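Local coordinates for E2A dna-binding protein (Human adenovirus 5, PDB 2WB0), which binds single-stranded DNA and acts in the elongation phase of viral strand-displacement replication, unwinding the template without ATP through its capacity to form multimers, at residues A[47-51]-A[52-56]; A[186-189]-A[190-193]. All coordinates share one frame; numbering follows the deposited sequence.

Contact 1: residues A[47-51]-A[52-56]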
# COMPACT_ATOMS: atom_id res chain seq x y z
N LYS A 47 2.60 -18.26 -4.58
CA LYS A 47 1.79 -18.39 -5.78
C LYS A 47 1.42 -19.87 -5.95
O LYS A 47 0.29 -20.23 -6.27
CB LYS A 47 2.59 -17.90 -6.99
CG LYS A 47 1.85 -17.98 -8.35
CD LYS A 47 0.57 -17.08 -8.37
CE LYS A 47 -0.21 -17.05 -9.76
NZ LYS A 47 -1.15 -15.82 -9.86
N THR A 48 2.39 -20.74 -5.70
CA THR A 48 2.11 -22.17 -5.75
C THR A 48 1.03 -22.58 -4.73
O THR A 48 0.08 -23.32 -5.09
CB THR A 48 3.42 -23.03 -5.64
OG1 THR A 48 4.35 -22.55 -6.61
CG2 THR A 48 3.17 -24.48 -5.96
N TRP A 49 1.12 -22.06 -3.49
CA TRP A 49 0.13 -22.37 -2.46
C TRP A 49 -1.29 -21.83 -2.83
O TRP A 49 -2.33 -22.50 -2.64
CB TRP A 49 0.64 -21.88 -1.10
CG TRP A 49 -0.34 -21.96 0.06
CD1 TRP A 49 -0.55 -23.04 0.88
CD2 TRP A 49 -1.18 -20.92 0.57
NE1 TRP A 49 -1.47 -22.74 1.85
CE2 TRP A 49 -1.86 -21.44 1.70
CE3 TRP A 49 -1.43 -19.58 0.18
CZ2 TRP A 49 -2.81 -20.69 2.45
CZ3 TRP A 49 -2.36 -18.83 0.94
CH2 TRP A 49 -3.03 -19.38 2.07
N LEU A 50 -1.31 -20.64 -3.41
CA LEU A 50 -2.55 -20.05 -3.96
C LEU A 50 -3.16 -20.93 -5.07
O LEU A 50 -4.33 -21.27 -4.99
CB LEU A 50 -2.22 -18.70 -4.50
CG LEU A 50 -2.59 -17.38 -3.83
CD1 LEU A 50 -3.20 -17.33 -2.38
CD2 LEU A 50 -1.63 -16.23 -4.23
N ASN A 51 -2.37 -21.25 -6.10
CA ASN A 51 -2.75 -22.09 -7.22
C ASN A 51 -3.37 -23.38 -6.72
O ASN A 51 -4.20 -24.00 -7.40
CB ASN A 51 -1.52 -22.47 -8.02
CG ASN A 51 -1.11 -21.39 -9.05
OD1 ASN A 51 -0.10 -21.56 -9.78
ND2 ASN A 51 -1.84 -20.30 -9.10
N GLU A 52 -2.97 -23.78 -5.51
CA GLU A 52 -3.24 -25.12 -4.97
C GLU A 52 -4.42 -25.06 -4.00
O GLU A 52 -5.36 -25.87 -4.08
CB GLU A 52 -1.92 -25.69 -4.38
CG GLU A 52 -2.01 -26.71 -3.28
CD GLU A 52 -0.61 -27.04 -2.69
OE1 GLU A 52 -0.51 -27.12 -1.43
OE2 GLU A 52 0.37 -27.18 -3.50
N GLU A 53 -4.40 -24.07 -3.12
CA GLU A 53 -5.43 -23.92 -2.09
C GLU A 53 -6.49 -22.82 -2.32
O GLU A 53 -7.53 -22.79 -1.64
CB GLU A 53 -4.74 -23.68 -0.75
CG GLU A 53 -3.64 -24.69 -0.44
CD GLU A 53 -4.18 -25.95 0.21
OE1 GLU A 53 -5.29 -25.89 0.82
OE2 GLU A 53 -3.50 -27.00 0.13
N HIS A 54 -6.25 -21.91 -3.26
CA HIS A 54 -7.13 -20.74 -3.35
C HIS A 54 -7.30 -20.27 -4.75
O HIS A 54 -7.29 -19.05 -5.02
CB HIS A 54 -6.58 -19.60 -2.51
CG HIS A 54 -6.63 -19.89 -1.05
ND1 HIS A 54 -5.61 -20.55 -0.40
CD2 HIS A 54 -7.58 -19.62 -0.13
CE1 HIS A 54 -5.94 -20.68 0.88
NE2 HIS A 54 -7.12 -20.12 1.07
N ARG A 55 -7.57 -21.21 -5.62
CA ARG A 55 -7.70 -20.91 -7.04
C ARG A 55 -8.79 -19.94 -7.38
O ARG A 55 -8.74 -19.28 -8.41
CB ARG A 55 -7.99 -22.17 -7.82
CG ARG A 55 -6.77 -22.96 -8.04
CD ARG A 55 -7.13 -24.21 -8.89
NE ARG A 55 -7.17 -23.85 -10.32
CZ ARG A 55 -6.10 -23.68 -11.09
NH1 ARG A 55 -4.88 -23.82 -10.57
NH2 ARG A 55 -6.23 -23.35 -12.37
N GLY A 56 -9.80 -19.88 -6.54
CA GLY A 56 -10.91 -19.01 -6.88
C GLY A 56 -10.79 -17.65 -6.22
O GLY A 56 -11.75 -16.89 -6.25

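Contact 2: residues A[186-189]-A[190-193]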
# COMPACT_ATOMS: atom_id res chain seq x y z
N PHE A 186 -7.01 14.26 -2.47
CA PHE A 186 -8.22 13.59 -2.93
C PHE A 186 -9.05 14.54 -3.77
O PHE A 186 -9.40 15.64 -3.33
CB PHE A 186 -9.00 13.05 -1.72
CG PHE A 186 -8.20 12.11 -0.86
CD1 PHE A 186 -7.75 10.88 -1.39
CD2 PHE A 186 -7.92 12.42 0.46
CE1 PHE A 186 -7.02 9.98 -0.63
CE2 PHE A 186 -7.16 11.53 1.25
CZ PHE A 186 -6.68 10.34 0.72
N SER A 187 -9.31 14.15 -5.02
CA SER A 187 -10.20 14.93 -5.91
C SER A 187 -11.57 14.89 -5.31
O SER A 187 -12.36 15.85 -5.39
CB SER A 187 -10.30 14.28 -7.27
OG SER A 187 -9.42 14.97 -8.11
N GLU A 188 -11.86 13.77 -4.64
CA GLU A 188 -13.18 13.68 -4.03
C GLU A 188 -13.18 13.18 -2.59
O GLU A 188 -13.07 11.99 -2.32
CB GLU A 188 -14.20 12.93 -4.97
CG GLU A 188 -13.66 11.69 -5.62
CD GLU A 188 -14.07 11.47 -7.11
OE1 GLU A 188 -13.15 11.00 -7.84
OE2 GLU A 188 -15.26 11.74 -7.54
N GLY A 189 -13.34 14.13 -1.67
CA GLY A 189 -13.12 13.88 -0.25
C GLY A 189 -14.18 12.95 0.30
O GLY A 189 -13.89 12.09 1.13
N ALA A 190 -15.42 13.13 -0.15
CA ALA A 190 -16.47 12.22 0.30
C ALA A 190 -16.18 10.77 -0.09
O ALA A 190 -16.37 9.84 0.71
CB ALA A 190 -17.87 12.70 -0.22
N LYS A 191 -15.78 10.55 -1.34
CA LYS A 191 -15.42 9.23 -1.79
C LYS A 191 -14.19 8.67 -0.99
O LYS A 191 -14.13 7.47 -0.71
CB LYS A 191 -15.03 9.26 -3.29
CG LYS A 191 -14.80 7.85 -3.80
CD LYS A 191 -15.18 7.74 -5.25
CE LYS A 191 -14.10 7.95 -6.20
NZ LYS A 191 -14.88 8.28 -7.46
N ALA A 192 -13.19 9.51 -0.71
CA ALA A 192 -12.05 9.09 0.12
C ALA A 192 -12.56 8.61 1.46
O ALA A 192 -12.11 7.57 1.95
CB ALA A 192 -11.03 10.19 0.33
N GLN A 193 -13.47 9.37 2.08
CA GLN A 193 -13.87 8.94 3.39
C GLN A 193 -14.62 7.61 3.30
O GLN A 193 -14.44 6.75 4.13
CB GLN A 193 -14.68 9.96 4.17
CG GLN A 193 -14.93 9.42 5.65
CD GLN A 193 -15.29 10.54 6.65
OE1 GLN A 193 -14.48 10.91 7.56
NE2 GLN A 193 -16.50 11.07 6.51

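Contact 1: residues A[47-51]-A[52-56]
Trp49 carries the side chains of Glu53 and His54 over one face of its indole at the C-terminal end of helix 40-53, within the all-alpha region of this DNA-binding protein. Among the aromatic contacts, the six-membered ring of Trp49 and the imidazole of His54 make an oblique pair, centroids 4.6 Å apart and planes inclined at 44°. Trp49 CH2 makes the nearest approach, 3.4 Å from His54 CE1. CG of Trp49, anti to the backbone N (chi1 172°) and beside the carbonyl carbon, lays the indole alongside the next turn. A CH-pi contact fills the neighbouring part of the same face: Glu53 CG sits 4.0 Å from the centroid of the Trp49 five-membered ring. Glu53 bends at chi2, and its carboxylate plane is 21° from that of the indole. Apolar contact is slighter, Leu50 CD1 meeting His54 CB. Trp49 NE1 is hydrogen-bonded to Glu316 OE1, and Met309 touches Trp49, Leu50 and His54, so these residues join the helix end to helix 300-315 and the residue just after it. Among backbone hydrogen bonds, Glu53 N reaches Trp49 O at 2.6 Å. His54, the first residue to leave helical geometry, still donates its N to Leu50 O at 2.7 Å.

Contact 2: residues A[186-189]-A[190-193]
Phe186 and Ala192 form the tightly packed side of this turn, which lies between strand 185-186 and helix 189-206. The methyl of Ala192 lies over one face of the Phe186 ring in a CH-pi contact, its CB 3.7 Å from the ring centroid and 16° off the normal. It is shifted toward the CG end of the ring: Ala192 CB stands 3.6 Å from Phe186 CG. Leu109 and Pro244 touch both residues, so the methyl and ring belong to a buried apolar cluster that also takes in strand 242-246.

Backbone hydrogen bonds hold the start of the helix. Ala192 N donates to Glu188 O at 3.0 Å, and Gln193 N donates to Gly189 O at 2.9 Å; these bonds close the first turns. Gly189 is buried at the helix start.

The other side is looser and partly exposed. Glu188 and Lys191 run side by side, pointing the same way, and end in a salt bridge of 3.2 Å between Glu188 OE1 and Lys191 NZ. Glu188 CG lies between its own backbone N and carbonyl carbon (chi1 44°), and this placement, together with bends at chi2 of Glu188 and at chi2 and chi3 of Lys191, brings the two chains alongside; aliphatic contact continues below the charges, with Glu188 CG 3.6 Å from Lys191 CB.

Asp162 OD2 accepts a hydrogen bond from Ala190 N, tying the first helical turn to strand 158-165. The Phe186 side chain is about 9 Å from a bound zinc ion, near the metal's ligands Cys111 and Cys182. Together these features make a strand-to-helix turn with Glu188 at the N-cap, set beside the first zinc site.

How the contacts relate
From the N terminus, the chain first meets contact 1, where helix 40-53 runs out at its C-terminal end, and much later contact 2, where helix 189-206 starts after strand 185-186. Each is a local turn within one continuous segment; they follow in series, neither nesting nor crossing, and no long loop is closed by either. The centres of contact 1 and contact 2 are about 35 Å apart. The nearest atoms of contact 1 and contact 2 are about 25 Å apart, so they do not touch. Contact 1 faces helices 64-83 and 300-315, joining the all-alpha region to a late part of the chain, whereas contact 2 links the sheet of strands 118-124, 158-165 and 185-186 to strand 242-246.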